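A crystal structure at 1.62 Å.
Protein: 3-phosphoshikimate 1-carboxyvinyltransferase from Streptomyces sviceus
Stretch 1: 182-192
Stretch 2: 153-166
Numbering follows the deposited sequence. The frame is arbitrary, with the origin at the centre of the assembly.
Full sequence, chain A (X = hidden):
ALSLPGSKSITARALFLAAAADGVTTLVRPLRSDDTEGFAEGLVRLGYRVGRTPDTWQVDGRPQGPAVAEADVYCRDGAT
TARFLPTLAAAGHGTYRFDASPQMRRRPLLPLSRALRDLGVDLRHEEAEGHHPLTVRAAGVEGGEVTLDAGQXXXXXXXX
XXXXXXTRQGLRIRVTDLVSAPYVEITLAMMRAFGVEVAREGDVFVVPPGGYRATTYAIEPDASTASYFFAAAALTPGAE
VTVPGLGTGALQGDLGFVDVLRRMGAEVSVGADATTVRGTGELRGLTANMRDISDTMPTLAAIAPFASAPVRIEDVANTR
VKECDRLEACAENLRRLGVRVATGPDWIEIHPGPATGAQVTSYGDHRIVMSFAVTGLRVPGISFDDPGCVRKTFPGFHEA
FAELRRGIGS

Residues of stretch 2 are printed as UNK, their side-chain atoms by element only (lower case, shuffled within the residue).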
# COMPACT_ATOMS: atom_id res chain seq x y z
N PRO A 182 -5.06 -9.85 -0.90
CA PRO A 182 -4.29 -9.15 -1.95
C PRO A 182 -2.87 -8.82 -1.54
O PRO A 182 -1.97 -8.82 -2.39
CB PRO A 182 -5.11 -7.87 -2.19
CG PRO A 182 -6.48 -8.17 -1.64
CD PRO A 182 -6.26 -9.11 -0.50
N TYR A 183 -2.66 -8.53 -0.26
CA TYR A 183 -1.33 -8.16 0.24
C TYR A 183 -0.34 -9.28 0.01
O TYR A 183 0.81 -9.04 -0.41
CB TYR A 183 -1.43 -7.81 1.72
CG TYR A 183 -0.26 -7.07 2.31
CD1 TYR A 183 -0.26 -5.68 2.41
CD2 TYR A 183 0.84 -7.76 2.80
CE1 TYR A 183 0.82 -5.00 2.97
CE2 TYR A 183 1.92 -7.10 3.35
CZ TYR A 183 1.91 -5.72 3.43
OH TYR A 183 2.99 -5.07 3.99
N VAL A 184 -0.75 -10.53 0.24
CA VAL A 184 0.20 -11.61 0.04
C VAL A 184 0.50 -11.81 -1.44
O VAL A 184 1.64 -12.12 -1.80
CB VAL A 184 -0.30 -12.91 0.72
CG1 VAL A 184 -0.84 -12.61 2.11
CG2 VAL A 184 -1.32 -13.64 -0.13
N GLU A 185 -0.48 -11.60 -2.34
CA GLU A 185 -0.16 -11.81 -3.75
C GLU A 185 0.83 -10.77 -4.27
O GLU A 185 1.65 -11.09 -5.13
CB GLU A 185 -1.43 -11.80 -4.61
CG GLU A 185 -1.21 -12.31 -6.05
CD GLU A 185 -0.06 -13.31 -6.19
OE1 GLU A 185 0.92 -13.02 -6.91
OE2 GLU A 185 -0.14 -14.42 -5.59
N ILE A 186 0.76 -9.54 -3.76
CA ILE A 186 1.75 -8.52 -4.13
C ILE A 186 3.14 -8.93 -3.65
O ILE A 186 4.13 -8.77 -4.38
CB ILE A 186 1.33 -7.15 -3.57
CG1 ILE A 186 0.04 -6.69 -4.25
CG2 ILE A 186 2.46 -6.10 -3.75
CD1 ILE A 186 -0.56 -5.49 -3.58
N THR A 187 3.24 -9.46 -2.42
CA THR A 187 4.55 -9.88 -1.93
C THR A 187 5.13 -10.98 -2.81
O THR A 187 6.31 -10.95 -3.17
CB THR A 187 4.47 -10.35 -0.48
OG1 THR A 187 4.00 -9.30 0.37
CG2 THR A 187 5.84 -10.81 0.01
N LEU A 188 4.29 -11.95 -3.21
CA LEU A 188 4.81 -13.05 -4.01
C LEU A 188 5.23 -12.57 -5.40
O LEU A 188 6.24 -13.04 -5.93
CB LEU A 188 3.77 -14.17 -4.11
CG LEU A 188 3.36 -14.80 -2.78
CD1 LEU A 188 2.52 -16.04 -3.02
CD2 LEU A 188 4.56 -15.14 -1.93
N ALA A 189 4.48 -11.64 -5.99
CA ALA A 189 4.85 -11.14 -7.31
C ALA A 189 6.17 -10.37 -7.26
O ALA A 189 6.98 -10.44 -8.19
CB ALA A 189 3.74 -10.26 -7.87
N MET A 190 6.39 -9.61 -6.18
CA MET A 190 7.64 -8.86 -6.07
C MET A 190 8.82 -9.81 -5.88
O MET A 190 9.89 -9.62 -6.47
CB MET A 190 7.55 -7.84 -4.93
CG MET A 190 6.51 -6.73 -5.21
SD MET A 190 6.44 -5.45 -3.94
CE MET A 190 8.07 -4.71 -4.13
N MET A 191 8.64 -10.86 -5.07
CA MET A 191 9.69 -11.87 -4.93
C MET A 191 10.01 -12.51 -6.28
O MET A 191 11.17 -12.82 -6.57
CB MET A 191 9.27 -12.91 -3.89
CG MET A 191 9.20 -12.37 -2.43
SD MET A 191 8.52 -13.54 -1.23
CE MET A 191 9.81 -14.80 -1.24
N ARG A 192 8.99 -12.69 -7.14
CA ARG A 192 9.23 -13.24 -8.48
C ARG A 192 10.07 -12.29 -9.32
O ARG A 192 10.96 -12.73 -10.06
CB ARG A 192 7.91 -13.57 -9.19
CG ARG A 192 7.22 -14.83 -8.70
CD ARG A 192 6.09 -15.27 -9.63
NE ARG A 192 4.91 -14.41 -9.52
CZ ARG A 192 3.91 -14.61 -8.67
NH1 ARG A 192 3.94 -15.64 -7.83
NH2 ARG A 192 2.88 -13.77 -8.64
N UNK A 153 -2.41 -8.38 11.31
CA UNK A 153 -1.53 -7.52 10.53
C UNK A 153 -0.83 -8.33 9.45
O UNK A 153 -0.35 -9.44 9.69
o UNK A 153 0.72 -7.60 11.41
c UNK A 153 -0.49 -6.87 11.43
N UNK A 154 -0.77 -7.76 8.24
CA UNK A 154 -0.24 -8.48 7.10
C UNK A 154 1.28 -8.41 7.01
O UNK A 154 1.88 -9.20 6.27
c UNK A 154 -0.86 -7.92 5.81
o UNK A 154 -0.88 -6.51 5.83
N UNK A 155 1.92 -7.48 7.74
CA UNK A 155 3.36 -7.30 7.60
C UNK A 155 4.17 -8.45 8.18
O UNK A 155 5.32 -8.63 7.78
o UNK A 155 5.52 -3.41 8.28
n UNK A 155 3.46 -2.56 8.04
c UNK A 155 3.89 -4.82 7.26
c UNK A 155 4.36 -3.53 7.90
c UNK A 155 3.80 -5.98 8.25
N UNK A 156 3.59 -9.24 9.10
CA UNK A 156 4.36 -10.32 9.72
C UNK A 156 4.52 -11.50 8.77
O UNK A 156 5.61 -12.06 8.66
c UNK A 156 4.46 -8.71 12.22
c UNK A 156 3.50 -9.69 12.04
c UNK A 156 2.15 -8.59 13.73
o UNK A 156 2.96 -6.61 14.79
c UNK A 156 4.29 -7.68 13.13
c UNK A 156 3.13 -7.63 13.88
c UNK A 156 3.68 -10.79 11.02
c UNK A 156 2.33 -9.61 12.80
N UNK A 157 3.44 -11.90 8.09
CA UNK A 157 3.59 -12.94 7.09
C UNK A 157 4.53 -12.50 5.98
O UNK A 157 5.39 -13.27 5.53
c UNK A 157 3.01 -15.61 5.76
c UNK A 157 2.21 -13.33 6.52
c UNK A 157 2.28 -14.32 5.36
c UNK A 157 0.89 -14.63 4.81
N UNK A 158 4.43 -11.23 5.56
CA UNK A 158 5.25 -10.77 4.45
C UNK A 158 6.73 -10.72 4.84
O UNK A 158 7.60 -11.08 4.03
c UNK A 158 5.77 -8.61 3.24
c UNK A 158 4.72 -9.41 3.98
o UNK A 158 3.58 -9.63 3.14
N UNK A 159 7.03 -10.33 6.08
CA UNK A 159 8.41 -10.40 6.57
C UNK A 159 8.96 -11.83 6.52
O UNK A 159 10.11 -12.04 6.09
c UNK A 159 8.48 -9.84 8.00
N UNK A 160 8.17 -12.82 6.94
CA UNK A 160 8.64 -14.21 6.90
C UNK A 160 8.80 -14.71 5.46
O UNK A 160 9.78 -15.40 5.15
c UNK A 160 7.67 -15.12 7.66
c UNK A 160 7.71 -15.02 9.18
c UNK A 160 6.68 -15.94 9.80
c UNK A 160 9.13 -15.31 9.71
N UNK A 161 7.85 -14.37 4.58
CA UNK A 161 8.02 -14.72 3.16
C UNK A 161 9.31 -14.12 2.61
O UNK A 161 10.10 -14.81 1.95
c UNK A 161 4.33 -14.12 2.10
c UNK A 161 5.50 -14.99 2.57
c UNK A 161 6.82 -14.24 2.35
c UNK A 161 5.53 -16.32 1.82
N UNK A 162 9.55 -12.84 2.89
CA UNK A 162 10.74 -12.18 2.37
C UNK A 162 12.01 -12.80 2.94
O UNK A 162 13.04 -12.87 2.25
c UNK A 162 9.61 -9.93 1.82
c UNK A 162 9.44 -8.51 2.34
c UNK A 162 10.67 -10.68 2.65
c UNK A 162 9.97 -9.92 0.37
N UNK A 163 11.95 -13.27 4.19
CA UNK A 163 13.11 -13.91 4.82
C UNK A 163 13.48 -15.24 4.17
O UNK A 163 14.67 -15.60 4.12
c UNK A 163 13.17 -15.32 8.50
c UNK A 163 12.82 -14.11 6.32
c UNK A 163 13.78 -14.96 7.16
c UNK A 163 15.08 -14.25 7.36
N UNK A 164 12.48 -15.98 3.67
CA UNK A 164 12.67 -17.35 3.23
C UNK A 164 13.91 -17.64 2.41
O UNK A 164 14.67 -18.57 2.73
N UNK A 165 14.14 -16.91 1.32
CA UNK A 165 15.31 -17.22 0.46
C UNK A 165 16.65 -16.90 1.10
O UNK A 165 17.68 -17.33 0.58
c UNK A 165 13.56 -16.03 -0.76
c UNK A 165 13.28 -15.88 0.72
c UNK A 165 15.06 -16.36 -0.80
N UNK A 166 16.67 -16.14 2.21
CA UNK A 166 17.91 -15.92 2.95
C UNK A 166 18.24 -17.05 3.90
O UNK A 166 19.36 -17.09 4.41
c UNK A 166 17.84 -14.61 3.74
c UNK A 166 17.24 -12.16 3.76
c UNK A 166 17.28 -13.45 2.92
c UNK A 166 18.11 -13.23 1.67

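Position 153 carries one carbon and one oxygen, out of reach of stretch 1; this is Ser-153, in the loop before the helix. Position 154 has the same make-up, but its CB lies over one face of the Tyr-183 ring, 3.7 Å from the centroid and 3.5 Å from Tyr-183 CD2, a CH-pi contact. It is Ser-154, whose CB offers C-H groups to the ring face.

Position 155 has three carbons in a row, the third bearing an oxygen and a nitrogen. Although its CA-to-CB bond points away, its second carbon approaches the Tyr-183 hydroxyl. This is Gln-155, with CG 3.4 Å from Tyr-183 OH, so the aliphatic part of a polar chain borders the tyrosine. At 156 a carbon leads to a six-carbon ring bearing an oxygen, buried beyond reach of stretch 1, which defines Tyr-156; its hydroxyl is hydrogen-bonded elsewhere in the structure.

Position 157 has four carbons, forked at the second, and points toward stretch 1, where a branch end packs against Val-184. This is Leu-157, whose CD2 lies 3.8 Å from Val-184 CG1, two apolar branches sharing a boundary.

Position 158 has a CB carrying one oxygen and one carbon; the oxygen meets the Thr-187 hydroxyl and the edge of the Tyr-183 ring. It is Thr-158. Its OG1 lies 2.8 Å from Thr-187 OG1, a hydrogen bond in which either could be the donor, and 3.0 Å from Tyr-183 CE2. A short hydroxyl suits this place, where CA of Thr-158 and CA of Thr-187 are 6.5 Å apart.

A single carbon at 159, pointing away, marks Ala-159. Position 160, four carbons forked at the second, is Leu-160, buried and out of reach; its apolar side chain leaves no polar group to satisfy.

The same fork at 161 points toward stretch 1, touching Leu-188 and Met-191: Leu-161. Its CD2 lies 4.0 Å from Leu-188 CD2 and its CB 4.0 Å from Met-191 SD, while Met-191 CE comes 3.2 Å from its backbone O. Position 162, again forked, starts sideways but its end comes nearer, reaching Met-191; in Leu-162, CD2 meets Met-191 CG at 3.8 Å. Position 163, four carbons forked at the second, buried and pointing away, is Leu-163, apolar for the same reason as Leu-160.

No side-chain atoms at 164 means Gly-164. At 165 three carbons close onto the backbone nitrogen and touch Met-191, making Pro-165, its CG 4.0 Å from Met-191 CE; an ideal CB on Gly-164 would lie 3.1 Å from Pro-165 CD, crowded. The last fork, out of reach, is Leu-166.

The helices run nearly parallel, 19° apart, with their axes 10.1 Å apart at closest approach. Tyr-183, Thr-187 and Met-191, spaced four apart, face Ser-154, Thr-158 and Leu-162: an aromatic contact, then a buried hydroxyl pair, then apolar packing.

Stretch 2 153-166: SSQYLTALLLLGPL
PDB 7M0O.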